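Local coordinates for periplasmic binding protein (Veillonella parvula, PDB 4N01), which probably captures a solute, perhaps a metal chelate or related cofactor as in relatives of this family, in the periplasm and hands it to an ABC importer, at residues R210-D215 / P221-E226; P264-I269 / E329-I334; E118-V123 / D143-Q148; N151-E156 / I173-I178. All blocks are in the same frame, centred on the assembly; numbering follows the deposited sequence.

Contact 1. Residues R210-D215 / P221-E226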
loop_
_atom_site.group_PDB
_atom_site.type_symbol
_atom_site.label_atom_id
_atom_site.label_comp_id
_atom_site.label_asym_id
_atom_site.label_seq_id
_atom_site.Cartn_x
_atom_site.Cartn_y
_atom_site.Cartn_z
ATOM N N ARG A 210 6.907 17.513 11.081
ATOM C CA ARG A 210 7.695 17.077 9.932
ATOM C C ARG A 210 8.219 15.669 10.160
ATOM O O ARG A 210 8.713 15.356 11.246
ATOM C CB ARG A 210 8.826 18.065 9.678
ATOM C CG ARG A 210 8.294 19.349 9.078
ATOM C CD ARG A 210 9.193 20.519 9.341
ATOM N NE ARG A 210 10.491 20.418 8.675
ATOM C CZ ARG A 210 10.698 20.679 7.385
ATOM N NH1 ARG A 210 9.683 21.026 6.599
ATOM N NH2 ARG A 210 11.920 20.584 6.873
ATOM N N VAL A 211 8.076 14.809 9.156
ATOM C CA VAL A 211 8.432 13.394 9.321
ATOM C C VAL A 211 9.367 12.891 8.214
ATOM O O VAL A 211 9.411 13.439 7.120
ATOM C CB VAL A 211 7.179 12.482 9.423
ATOM C CG1 VAL A 211 6.245 12.989 10.523
ATOM C CG2 VAL A 211 6.430 12.404 8.077
ATOM N N PHE A 212 10.125 11.851 8.513
ATOM C CA PHE A 212 10.987 11.218 7.530
ATOM C C PHE A 212 10.672 9.733 7.553
ATOM O O PHE A 212 10.599 9.119 8.619
ATOM C CB PHE A 212 12.458 11.461 7.891
ATOM C CG PHE A 212 13.428 10.656 7.070
ATOM C CD1 PHE A 212 13.629 10.946 5.721
ATOM C CD2 PHE A 212 14.153 9.628 7.648
ATOM C CE1 PHE A 212 14.532 10.199 4.963
ATOM C CE2 PHE A 212 15.059 8.884 6.901
ATOM C CZ PHE A 212 15.247 9.168 5.557
ATOM N N ILE A 213 10.441 9.155 6.381
ATOM C CA ILE A 213 10.170 7.725 6.305
ATOM C C ILE A 213 11.460 6.958 5.997
ATOM O O ILE A 213 12.109 7.187 4.971
ATOM C CB ILE A 213 9.116 7.400 5.228
ATOM C CG1 ILE A 213 7.781 8.062 5.587
ATOM C CG2 ILE A 213 8.940 5.899 5.131
ATOM C CD1 ILE A 213 7.610 9.439 5.019
ATOM N N TYR A 214 11.822 6.040 6.886
ATOM C CA TYR A 214 13.054 5.276 6.749
ATOM C C TYR A 214 12.673 3.837 6.415
ATOM O O TYR A 214 12.193 3.089 7.276
ATOM C CB TYR A 214 13.855 5.365 8.057
ATOM C CG TYR A 214 15.139 4.547 8.139
ATOM C CD1 TYR A 214 16.372 5.122 7.859
ATOM C CD2 TYR A 214 15.116 3.217 8.539
ATOM C CE1 TYR A 214 17.548 4.389 7.957
ATOM C CE2 TYR A 214 16.284 2.479 8.640
ATOM C CZ TYR A 214 17.495 3.070 8.347
ATOM O OH TYR A 214 18.646 2.329 8.454
ATOM N N ASP A 215 12.847 3.453 5.155
ATOM C CA ASP A 215 12.533 2.085 4.759
ATOM C C ASP A 215 13.678 1.157 5.105
ATOM O O ASP A 215 13.480 0.071 5.671
ATOM C CB ASP A 215 12.277 1.999 3.262
ATOM C CG ASP A 215 12.026 0.579 2.806
ATOM O OD1 ASP A 215 10.846 0.164 2.771
ATOM O OD2 ASP A 215 13.006 -0.140 2.495
ATOM N N PRO A 221 20.060 6.364 2.884
ATOM C CA PRO A 221 18.725 5.864 3.238
ATOM C C PRO A 221 17.822 5.732 2.009
ATOM O O PRO A 221 17.952 6.509 1.056
ATOM C CB PRO A 221 18.190 6.944 4.186
ATOM C CG PRO A 221 18.850 8.187 3.730
ATOM C CD PRO A 221 20.232 7.785 3.249
ATOM N N PHE A 222 16.937 4.739 2.031
ATOM C CA PHE A 222 15.913 4.562 1.009
ATOM C C PHE A 222 14.632 5.087 1.623
ATOM O O PHE A 222 14.255 4.682 2.733
ATOM C CB PHE A 222 15.788 3.071 0.691
ATOM C CG PHE A 222 15.003 2.763 -0.557
ATOM C CD1 PHE A 222 15.543 3.006 -1.814
ATOM C CD2 PHE A 222 13.742 2.187 -0.470
ATOM C CE1 PHE A 222 14.828 2.699 -2.969
ATOM C CE2 PHE A 222 13.015 1.881 -1.618
ATOM C CZ PHE A 222 13.558 2.139 -2.868
ATOM N N THR A 223 13.956 5.987 0.917
ATOM C CA THR A 223 12.873 6.744 1.529
ATOM C C THR A 223 11.743 7.083 0.552
ATOM O O THR A 223 11.852 6.840 -0.649
ATOM C CB THR A 223 13.431 8.029 2.149
ATOM O OG1 THR A 223 12.411 8.694 2.903
ATOM C CG2 THR A 223 13.943 8.960 1.060
ATOM N N ALA A 224 10.643 7.624 1.073
ATOM C CA ALA A 224 9.515 7.985 0.219
ATOM C C ALA A 224 9.576 9.468 -0.142
ATOM O O ALA A 224 9.922 10.316 0.695
ATOM C CB ALA A 224 8.189 7.651 0.910
ATOM N N PHE A 225 9.244 9.788 -1.389
ATOM C CA PHE A 225 9.290 11.180 -1.849
ATOM C C PHE A 225 7.900 11.722 -2.149
ATOM O O PHE A 225 7.357 12.517 -1.379
ATOM C CB PHE A 225 10.230 11.337 -3.066
ATOM C CG PHE A 225 11.701 11.208 -2.715
ATOM C CD1 PHE A 225 12.494 12.340 -2.535
ATOM C CD2 PHE A 225 12.288 9.956 -2.559
ATOM C CE1 PHE A 225 13.862 12.224 -2.215
ATOM C CE2 PHE A 225 13.642 9.835 -2.232
ATOM C CZ PHE A 225 14.424 10.971 -2.053
ATOM N N GLU A 226 7.325 11.295 -3.264
ATOM C CA GLU A 226 6.021 11.813 -3.670
ATOM C C GLU A 226 5.005 10.687 -3.767
ATOM O O GLU A 226 5.366 9.514 -3.738
ATOM C CB GLU A 226 6.118 12.545 -5.024
ATOM C CG GLU A 226 7.107 13.730 -5.047
ATOM C CD GLU A 226 6.790 14.843 -4.048
ATOM O OE1 GLU A 226 5.670 14.869 -3.483
ATOM O OE2 GLU A 226 7.666 15.719 -3.827
HETATM O O HOH W 1 10.737 10.573 3.975
#
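Thr-223 takes hold of Ile-213 at both polar groups of its backbone. Its OG1 donates to Ile-213 O over 2.6 Å, lying in the plane of that carbonyl. The same OG1 accepts from a water at 2.7 Å, which in turn accepts from Ile-213 N, so one hydroxyl serves both C=O and N-H. A threonine suits the place because OG1 lies opposite its own N and beside the carbonyl carbon (chi1 -172°), which turns it to the Ile-213 carbonyl. Two residues beyond Ile-213, Asp-215 N donates to Phe-222 O at 3.1 Å, almost straight along the acceptor's bond. The strand axes diverge at 121°, too oblique for a regular ladder, consistent with a side chain and a water bridging beside the one backbone bond. Outside this polar core, Pro-221 CB meets the edge of the Phe-212 ring 3.9 Å from CZ, and Ile-213 CB faces Ala-224 CB at 4.4 Å; a residue as small as alanine suits this close approach. Asp-215 runs beside the Phe-222 ring, its OD1 bonded to Tyr-272; near that ring lies a glycerol, probably from the crystallisation liquor. The contact joins two sheets: strand 209-214 belongs to a parallel one between strands 238-240 and 266-270, 221-224 to a small antiparallel one, whose Trp-251 covers Ile-213 and Ala-224, while helix 256-262 packs on Phe-212 and Pro-221.

Contact 2. Residues P264-I269 / E329-I334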
loop_
_atom_site.group_PDB
_atom_site.type_symbol
_atom_site.label_atom_id
_atom_site.label_comp_id
_atom_site.label_asym_id
_atom_site.label_seq_id
_atom_site.Cartn_x
_atom_site.Cartn_y
_atom_site.Cartn_z
ATOM N N PRO A 264 13.727 16.369 10.634
ATOM C CA PRO A 264 12.374 15.902 10.952
ATOM C C PRO A 264 12.088 15.777 12.451
ATOM O O PRO A 264 13.000 15.495 13.245
ATOM C CB PRO A 264 12.327 14.513 10.310
ATOM C CG PRO A 264 13.788 14.082 10.252
ATOM C CD PRO A 264 14.544 15.337 9.973
ATOM N N ASP A 265 10.824 15.992 12.824
ATOM C CA ASP A 265 10.342 15.781 14.197
ATOM C C ASP A 265 10.212 14.295 14.538
ATOM O O ASP A 265 10.448 13.890 15.680
ATOM C CB ASP A 265 8.962 16.441 14.361
ATOM C CG ASP A 265 9.021 17.950 14.214
ATOM O OD1 ASP A 265 9.840 18.568 14.917
ATOM O OD2 ASP A 265 8.266 18.516 13.382
ATOM N N TYR A 266 9.811 13.491 13.554
ATOM C CA TYR A 266 9.608 12.049 13.761
ATOM C C TYR A 266 10.258 11.271 12.639
ATOM O O TYR A 266 10.306 11.735 11.502
ATOM C CB TYR A 266 8.106 11.690 13.839
ATOM C CG TYR A 266 7.448 12.274 15.057
ATOM C CD1 TYR A 266 7.240 11.510 16.197
ATOM C CD2 TYR A 266 7.082 13.609 15.087
ATOM C CE1 TYR A 266 6.668 12.059 17.336
ATOM C CE2 TYR A 266 6.522 14.174 16.215
ATOM C CZ TYR A 266 6.320 13.395 17.336
ATOM O OH TYR A 266 5.771 13.967 18.452
ATOM N N ILE A 267 10.767 10.090 12.959
ATOM C CA ILE A 267 11.245 9.173 11.938
ATOM C C ILE A 267 10.366 7.924 11.939
ATOM O O ILE A 267 10.258 7.216 12.946
ATOM C CB ILE A 267 12.731 8.778 12.165
ATOM C CG1 ILE A 267 13.643 9.986 11.914
ATOM C CG2 ILE A 267 13.116 7.629 11.233
ATOM C CD1 ILE A 267 15.048 9.806 12.470
ATOM N N ILE A 268 9.711 7.668 10.812
ATOM C CA ILE A 268 8.809 6.539 10.704
ATOM C C ILE A 268 9.571 5.416 10.026
ATOM O O ILE A 268 10.086 5.582 8.922
ATOM C CB ILE A 268 7.566 6.915 9.861
ATOM C CG1 ILE A 268 6.762 8.017 10.565
ATOM C CG2 ILE A 268 6.690 5.696 9.617
ATOM C CD1 ILE A 268 5.729 8.723 9.642
ATOM N N ILE A 269 9.628 4.266 10.682
ATOM C CA ILE A 269 10.510 3.190 10.267
ATOM C C ILE A 269 9.695 1.981 9.834
ATOM O O ILE A 269 8.867 1.475 10.600
ATOM C CB ILE A 269 11.410 2.758 11.444
ATOM C CG1 ILE A 269 12.385 3.894 11.812
ATOM C CG2 ILE A 269 12.139 1.444 11.125
ATOM C CD1 ILE A 269 13.217 3.590 13.058
ATOM N N GLU A 329 -2.202 9.336 16.846
ATOM C CA GLU A 329 -2.147 9.317 18.296
ATOM C C GLU A 329 -0.693 9.409 18.729
ATOM O O GLU A 329 -0.352 10.152 19.654
ATOM C CB GLU A 329 -2.824 8.059 18.852
ATOM C CG GLU A 329 -4.328 8.037 18.599
ATOM C CD GLU A 329 -5.025 6.853 19.237
ATOM O OE1 GLU A 329 -4.340 5.857 19.567
ATOM O OE2 GLU A 329 -6.263 6.923 19.412
ATOM N N GLU A 330 0.167 8.685 18.029
ATOM C CA GLU A 330 1.580 8.651 18.384
ATOM C C GLU A 330 2.317 9.957 18.079
ATOM O O GLU A 330 3.179 10.375 18.853
ATOM C CB GLU A 330 2.262 7.440 17.727
ATOM C CG GLU A 330 1.898 6.109 18.411
ATOM C CD GLU A 330 2.356 4.874 17.647
ATOM O OE1 GLU A 330 2.876 5.025 16.523
ATOM O OE2 GLU A 330 2.182 3.747 18.167
ATOM N N ILE A 331 1.973 10.608 16.972
ATOM C CA ILE A 331 2.663 11.838 16.552
ATOM C C ILE A 331 2.157 13.066 17.303
ATOM O O ILE A 331 2.936 13.932 17.711
ATOM C CB ILE A 331 2.516 12.048 15.030
ATOM C CG1 ILE A 331 3.307 10.966 14.292
ATOM C CG2 ILE A 331 3.002 13.432 14.590
ATOM C CD1 ILE A 331 3.023 10.895 12.808
ATOM N N HIS A 332 0.850 13.114 17.529
ATOM C CA HIS A 332 0.220 14.306 18.091
ATOM C C HIS A 332 -0.229 14.147 19.537
ATOM O O HIS A 332 -0.688 15.109 20.151
ATOM C CB HIS A 332 -0.973 14.690 17.233
ATOM C CG HIS A 332 -0.599 15.133 15.848
ATOM N ND1 HIS A 332 -0.004 16.347 15.595
ATOM C CD2 HIS A 332 -0.748 14.519 14.650
ATOM C CE1 HIS A 332 0.197 16.470 14.289
ATOM N NE2 HIS A 332 -0.242 15.378 13.698
ATOM N N GLY A 333 -0.116 12.938 20.079
ATOM C CA GLY A 333 -0.448 12.699 21.478
ATOM C C GLY A 333 -1.932 12.779 21.795
ATOM O O GLY A 333 -2.309 13.035 22.936
ATOM N N ILE A 334 -2.778 12.568 20.791
ATOM C CA ILE A 334 -4.221 12.546 21.004
ATOM C C ILE A 334 -4.693 11.134 21.321
ATOM O O ILE A 334 -3.974 10.154 21.106
ATOM C CB ILE A 334 -5.007 12.991 19.747
ATOM C CG1 ILE A 334 -4.774 12.006 18.592
ATOM C CG2 ILE A 334 -4.634 14.390 19.344
ATOM C CD1 ILE A 334 -5.744 12.165 17.416
#
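The phenolic OH of Tyr-266 comes within 2.9 Å of Ile-331 O, a carbonyl in the last turn of helix 320-332. Next to this polar approach the ring lies against the isoleucine itself: the methyl CG2 of Ile-331 sits over one face in a CH-pi contact, 4.2 Å from the ring centroid and displaced toward the rim, with CE2 its nearest ring atom at 3.9 Å. Tyr-266 reaches this far because CG is anti to its carbonyl carbon (chi1 -66°), which carries the ring from strand 266-270 to the helix end. Were Tyr-266 exchanged for an alanine, the Ile-331 methyl would probably lose its aromatic surface and a gap would open between strand and helix. His-305 stacks on the same tyrosine, and Ile-307 of the next strand packs on both partners. Beyond the contact Gly-333, with positive phi, takes the chain out of the helix. A tyrosine thus suits this partly buried border, with a greasy face for the branched side chain and a hydroxyl that can sit among polar backbone atoms of the last helical turn.

Contact 3. Residues E118-V123 / D143-Q148; sequences EVFMSV and DKMISQ
Met-145 and Phe-120 form a Met-aromatic contact between two short helices that flank the parallel sheet of the N-terminal lobe, a Rossmann-like alpha/beta arrangement. Met-145 is deposited as selenomethionine, so selenium stands where sulfur would be. From CB the chain turns to CG and then runs fully extended (chi2 -170°), crossing the phenylalanine at about a right angle. CG approaches the ring first, 3.9 Å from Phe-120 CE2; SE follows, 3.7 Å from CZ but well off the ring normal. The tip CE then lies over the face, 3.9 Å from the centroid, as a CH-pi donor. An unbranched, flexible chain of the methionine type suits a run along a flat ring. Both side chains also touch Ala-128 of strand 127-129, where a small residue is consistent with such close cover. With a serine in place of Phe-120, the Met-145 methyl is likely to lose its ring, leaving a gap between the two helices, over Ala-128. Nearer the solvent, Met-121, also selenomethionine, folds back at chi2 and chi3 and meets Gln-148 through aliphatic carbon. There the methyl CE of Met-121 lies 3.9 Å from CB of Gln-148.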
loop_
_atom_site.group_PDB
_atom_site.type_symbol
_atom_site.label_atom_id
_atom_site.label_comp_id
_atom_site.label_asym_id
_atom_site.label_seq_id
_atom_site.Cartn_x
_atom_site.Cartn_y
_atom_site.Cartn_z
ATOM N N GLU A 118 2.713 -21.375 -16.117
ATOM C CA GLU A 118 2.045 -22.679 -16.071
ATOM C C GLU A 118 1.178 -22.871 -14.825
ATOM O O GLU A 118 0.046 -23.345 -14.919
ATOM C CB GLU A 118 3.069 -23.814 -16.161
ATOM C CG GLU A 118 3.636 -24.050 -17.556
ATOM C CD GLU A 118 4.673 -23.014 -17.976
ATOM O OE1 GLU A 118 5.047 -23.019 -19.169
ATOM O OE2 GLU A 118 5.116 -22.205 -17.125
ATOM N N VAL A 119 1.717 -22.511 -13.664
ATOM C CA VAL A 119 0.972 -22.575 -12.409
ATOM C C VAL A 119 -0.191 -21.581 -12.421
ATOM O O VAL A 119 -1.298 -21.886 -11.963
ATOM C CB VAL A 119 1.893 -22.285 -11.207
ATOM C CG1 VAL A 119 1.084 -22.119 -9.931
ATOM C CG2 VAL A 119 2.911 -23.403 -11.052
ATOM N N PHE A 120 0.069 -20.393 -12.951
ATOM C CA PHE A 120 -0.965 -19.379 -13.093
ATOM C C PHE A 120 -2.113 -19.926 -13.942
ATOM O O PHE A 120 -3.267 -19.907 -13.516
ATOM C CB PHE A 120 -0.363 -18.116 -13.711
ATOM C CG PHE A 120 -1.361 -17.023 -13.984
ATOM C CD1 PHE A 120 -1.791 -16.184 -12.968
ATOM C CD2 PHE A 120 -1.844 -16.814 -15.270
ATOM C CE1 PHE A 120 -2.702 -15.171 -13.223
ATOM C CE2 PHE A 120 -2.750 -15.793 -15.532
ATOM C CZ PHE A 120 -3.182 -14.979 -14.509
HETATM N N MSE A 121 -1.793 -20.448 -15.123
HETATM C CA MSE A 121 -2.824 -20.946 -16.037
HETATM C C MSE A 121 -3.551 -22.177 -15.500
HETATM O O MSE A 121 -4.671 -22.471 -15.920
HETATM C CB MSE A 121 -2.239 -21.262 -17.423
HETATM C CG MSE A 121 -1.888 -20.040 -18.263
HETATM SE SE MSE A 121 -3.311 -18.705 -18.364
HETATM C CE MSE A 121 -4.725 -19.822 -19.130
ATOM N N SER A 122 -2.921 -22.885 -14.567
ATOM C CA SER A 122 -3.479 -24.141 -14.059
ATOM C C SER A 122 -4.789 -23.953 -13.297
ATOM O O SER A 122 -5.553 -24.903 -13.150
ATOM C CB SER A 122 -2.467 -24.889 -13.179
ATOM O OG SER A 122 -2.402 -24.325 -11.876
ATOM N N VAL A 123 -5.054 -22.739 -12.814
ATOM C CA VAL A 123 -6.294 -22.491 -12.075
ATOM C C VAL A 123 -7.366 -21.842 -12.944
ATOM O O VAL A 123 -8.383 -21.364 -12.430
ATOM C CB VAL A 123 -6.077 -21.645 -10.802
ATOM C CG1 VAL A 123 -5.215 -22.405 -9.803
ATOM C CG2 VAL A 123 -5.456 -20.296 -11.146
ATOM N N ASP A 143 0.891 -9.405 -21.845
ATOM C CA ASP A 143 0.483 -9.830 -23.182
ATOM C C ASP A 143 0.186 -11.333 -23.253
ATOM O O ASP A 143 -0.664 -11.764 -24.034
ATOM C CB ASP A 143 1.544 -9.442 -24.224
ATOM C CG ASP A 143 2.802 -10.289 -24.122
ATOM O OD1 ASP A 143 2.893 -11.315 -24.831
ATOM O OD2 ASP A 143 3.700 -9.933 -23.333
ATOM N N LYS A 144 0.876 -12.124 -22.434
ATOM C CA LYS A 144 0.637 -13.565 -22.397
ATOM C C LYS A 144 -0.721 -13.868 -21.775
ATOM O O LYS A 144 -1.465 -14.701 -22.277
ATOM C CB LYS A 144 1.744 -14.281 -21.622
ATOM C CG LYS A 144 3.058 -14.405 -22.372
ATOM C CD LYS A 144 4.087 -15.137 -21.519
ATOM C CE LYS A 144 5.479 -15.097 -22.142
ATOM N NZ LYS A 144 6.549 -15.402 -21.140
HETATM N N MSE A 145 -1.035 -13.184 -20.678
HETATM C CA MSE A 145 -2.339 -13.319 -20.036
HETATM C C MSE A 145 -3.455 -12.858 -20.962
HETATM O O MSE A 145 -4.493 -13.511 -21.096
HETATM C CB MSE A 145 -2.390 -12.475 -18.768
HETATM C CG MSE A 145 -1.424 -12.895 -17.694
HETATM SE SE MSE A 145 -1.884 -11.923 -16.092
HETATM C CE MSE A 145 -0.447 -12.586 -14.937
ATOM N N ILE A 146 -3.242 -11.708 -21.589
ATOM C CA ILE A 146 -4.225 -11.159 -22.516
ATOM C C ILE A 146 -4.479 -12.106 -23.694
ATOM O O ILE A 146 -5.616 -12.245 -24.138
ATOM C CB ILE A 146 -3.818 -9.729 -22.950
ATOM C CG1 ILE A 146 -3.814 -8.821 -21.714
ATOM C CG2 ILE A 146 -4.751 -9.185 -24.006
ATOM C CD1 ILE A 146 -3.225 -7.426 -21.954
ATOM N N SER A 147 -3.435 -12.788 -24.167
ATOM C CA SER A 147 -3.595 -13.835 -25.184
ATOM C C SER A 147 -4.601 -14.898 -24.773
ATOM O O SER A 147 -5.303 -15.463 -25.615
ATOM C CB SER A 147 -2.260 -14.528 -25.466
ATOM O OG SER A 147 -1.505 -13.805 -26.417
ATOM N N GLN A 148 -4.663 -15.169 -23.473
ATOM C CA GLN A 148 -5.514 -16.226 -22.946
ATOM C C GLN A 148 -6.812 -15.664 -22.383
ATOM O O GLN A 148 -7.467 -16.314 -21.567
ATOM C CB GLN A 148 -4.760 -16.991 -21.854
ATOM C CG GLN A 148 -3.432 -17.562 -22.323
ATOM C CD GLN A 148 -3.609 -18.670 -23.342
ATOM O OE1 GLN A 148 -4.313 -19.648 -23.090
ATOM N NE2 GLN A 148 -2.975 -18.518 -24.500
#

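Contact 4. Residues N151-E156 / I173-I178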
loop_
_atom_site.group_PDB
_atom_site.type_symbol
_atom_site.label_atom_id
_atom_site.label_comp_id
_atom_site.label_asym_id
_atom_site.label_seq_id
_atom_site.Cartn_x
_atom_site.Cartn_y
_atom_site.Cartn_z
ATOM N N ASN A 151 -8.616 -10.876 -18.065
ATOM C CA ASN A 151 -8.766 -9.438 -17.832
ATOM C C ASN A 151 -7.830 -8.979 -16.721
ATOM O O ASN A 151 -7.810 -9.576 -15.642
ATOM C CB ASN A 151 -10.216 -9.117 -17.448
ATOM C CG ASN A 151 -11.185 -9.306 -18.609
ATOM O OD1 ASN A 151 -10.889 -8.915 -19.740
ATOM N ND2 ASN A 151 -12.338 -9.914 -18.338
ATOM N N ILE A 152 -7.061 -7.918 -16.968
ATOM C CA ILE A 152 -6.120 -7.424 -15.973
ATOM C C ILE A 152 -6.576 -6.062 -15.480
ATOM O O ILE A 152 -6.911 -5.185 -16.282
ATOM C CB ILE A 152 -4.709 -7.266 -16.565
ATOM C CG1 ILE A 152 -4.234 -8.593 -17.156
ATOM C CG2 ILE A 152 -3.735 -6.782 -15.496
ATOM C CD1 ILE A 152 -2.890 -8.504 -17.871
ATOM N N TRP A 153 -6.589 -5.882 -14.165
ATOM C CA TRP A 153 -6.973 -4.606 -13.569
ATOM C C TRP A 153 -5.961 -4.226 -12.516
ATOM O O TRP A 153 -5.584 -5.057 -11.688
ATOM C CB TRP A 153 -8.342 -4.721 -12.897
ATOM C CG TRP A 153 -8.748 -3.455 -12.214
ATOM C CD1 TRP A 153 -9.213 -2.321 -12.808
ATOM C CD2 TRP A 153 -8.710 -3.187 -10.805
ATOM N NE1 TRP A 153 -9.474 -1.365 -11.857
ATOM C CE2 TRP A 153 -9.176 -1.874 -10.619
ATOM C CE3 TRP A 153 -8.328 -3.934 -9.685
ATOM C CZ2 TRP A 153 -9.272 -1.284 -9.357
ATOM C CZ3 TRP A 153 -8.430 -3.351 -8.430
ATOM C CH2 TRP A 153 -8.900 -2.038 -8.280
ATOM N N ILE A 154 -5.533 -2.970 -12.527
ATOM C CA ILE A 154 -4.569 -2.487 -11.537
ATOM C C ILE A 154 -5.120 -1.237 -10.863
ATOM O O ILE A 154 -5.557 -0.311 -11.555
ATOM C CB ILE A 154 -3.229 -2.125 -12.212
ATOM C CG1 ILE A 154 -2.624 -3.375 -12.864
ATOM C CG2 ILE A 154 -2.253 -1.519 -11.196
ATOM C CD1 ILE A 154 -1.439 -3.075 -13.748
ATOM N N PRO A 155 -5.129 -1.217 -9.519
ATOM C CA PRO A 155 -5.580 -0.010 -8.813
ATOM C C PRO A 155 -4.836 1.231 -9.310
ATOM O O PRO A 155 -3.601 1.217 -9.451
ATOM C CB PRO A 155 -5.225 -0.301 -7.354
ATOM C CG PRO A 155 -5.329 -1.820 -7.246
ATOM C CD PRO A 155 -4.812 -2.323 -8.595
ATOM N N GLU A 156 -5.581 2.291 -9.599
ATOM C CA GLU A 156 -4.957 3.551 -9.986
ATOM C C GLU A 156 -4.009 4.060 -8.916
ATOM O O GLU A 156 -3.060 4.784 -9.222
ATOM C CB GLU A 156 -6.018 4.610 -10.287
ATOM C CG GLU A 156 -6.845 4.313 -11.539
ATOM C CD GLU A 156 -6.034 4.420 -12.821
ATOM O OE1 GLU A 156 -5.168 5.322 -12.908
ATOM O OE2 GLU A 156 -6.263 3.600 -13.740
ATOM N N ILE A 173 -14.075 1.147 -4.965
ATOM C CA ILE A 173 -15.391 1.227 -5.593
ATOM C C ILE A 173 -15.394 0.527 -6.951
ATOM O O ILE A 173 -16.308 -0.247 -7.264
ATOM C CB ILE A 173 -15.848 2.686 -5.771
ATOM C CG1 ILE A 173 -15.927 3.381 -4.407
ATOM C CG2 ILE A 173 -17.201 2.743 -6.462
ATOM C CD1 ILE A 173 -17.034 2.848 -3.518
ATOM N N LYS A 174 -14.362 0.797 -7.747
ATOM C CA LYS A 174 -14.219 0.181 -9.069
ATOM C C LYS A 174 -14.103 -1.338 -8.967
ATOM O O LYS A 174 -14.729 -2.080 -9.735
ATOM C CB LYS A 174 -12.975 0.738 -9.773
ATOM C CG LYS A 174 -12.855 0.334 -11.238
ATOM C CD LYS A 174 -13.960 0.965 -12.093
ATOM C CE LYS A 174 -13.674 0.742 -13.568
ATOM N NZ LYS A 174 -14.699 1.382 -14.427
ATOM N N LEU A 175 -13.284 -1.799 -8.031
ATOM C CA LEU A 175 -13.138 -3.241 -7.803
ATOM C C LEU A 175 -14.491 -3.830 -7.437
ATOM O O LEU A 175 -14.891 -4.883 -7.960
ATOM C CB LEU A 175 -12.113 -3.513 -6.694
ATOM C CG LEU A 175 -11.819 -4.970 -6.317
ATOM C CD1 LEU A 175 -11.349 -5.783 -7.513
ATOM C CD2 LEU A 175 -10.766 -5.006 -5.218
ATOM N N GLY A 176 -15.203 -3.130 -6.555
ATOM C CA GLY A 176 -16.561 -3.501 -6.195
ATOM C C GLY A 176 -17.471 -3.596 -7.408
ATOM O O GLY A 176 -18.211 -4.569 -7.549
ATOM N N GLU A 177 -17.427 -2.593 -8.288
ATOM C CA GLU A 177 -18.260 -2.619 -9.488
ATOM C C GLU A 177 -17.921 -3.822 -10.376
ATOM O O GLU A 177 -18.816 -4.496 -10.886
ATOM C CB GLU A 177 -18.116 -1.308 -10.267
ATOM C CG GLU A 177 -18.707 -0.106 -9.531
ATOM C CD GLU A 177 -18.379 1.229 -10.186
ATOM O OE1 GLU A 177 -17.328 1.336 -10.864
ATOM O OE2 GLU A 177 -19.169 2.185 -10.009
ATOM N N ILE A 178 -16.631 -4.090 -10.561
ATOM C CA ILE A 178 -16.203 -5.226 -11.387
ATOM C C ILE A 178 -16.790 -6.536 -10.863
ATOM O O ILE A 178 -17.190 -7.421 -11.639
ATOM C CB ILE A 178 -14.647 -5.337 -11.444
ATOM C CG1 ILE A 178 -14.044 -4.143 -12.195
ATOM C CG2 ILE A 178 -14.221 -6.633 -12.134
ATOM C CD1 ILE A 178 -12.510 -4.039 -12.060
#
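Strand 151-153 and helix segment 173-178 run nearly antiparallel, at 160°, with their axes 11.7 Å apart, and Trp-153 fills the space between them. With CG anti to N (chi1 177°), its indole projects from the strand to the helix, where three side chains receive it. Ile-178 comes over a face: its CD1 lies 3.8 Å from the centroid of the five-membered ring, only 12° off the normal, a CH-pi contact almost straight above the ring. Pro-155 N, from the tryptophan's own segment, lies above the opposite face toward the rim. The Leu-175 and Trp-153 side chains cross at about a right angle, with CB of Leu-175 3.9 Å from CH2 of Trp-153 and its CD1 3.9 Å from CZ3. Lys-174 lends only the aliphatic part of its chain, CG lying 3.8 Å from Trp-153 NE1; the bend at chi2 then turns the chain away, and NZ bonds to Thr-45 O. A long amphipathic side chain suits this half-buried position, while isoleucine and leucine suit the buried ones. Trp-46 meets the indole edge-to-face, adding a second large aromatic from strand 44-50. Strand 151-153 is an edge strand of the five-stranded parallel sheet, and helix 165-178 covers it just before the long helix 182-203; this is the beta-alpha layering of a periplasmic binding protein lobe, and the long helix linking two lobes is characteristic of the family.

How the contacts relate
From the N terminus the contacts follow one another in series; none nests within or crosses another. Contact 3 closes the loop through strand 127-129, and contact 4 the next one, returning from edge strand 151-153 to helix 165-178. These two touch, Met-145 SE lying 4.0 Å from Ile-152 CD1, so they share the core of the N-terminal lobe. Helix 182-203 then leads to the other lobe. There contact 1 closes a short connection between strands of two different sheets, and contact 2 spans 59 intervening residues to bring the C-terminal helix back to the four-stranded parallel sheet of that lobe. Contacts 1 and 2 meet there through neighbouring strands 209-214 and 266-270; contacts 2 and 3, one in each lobe, have centres about 45 Å apart.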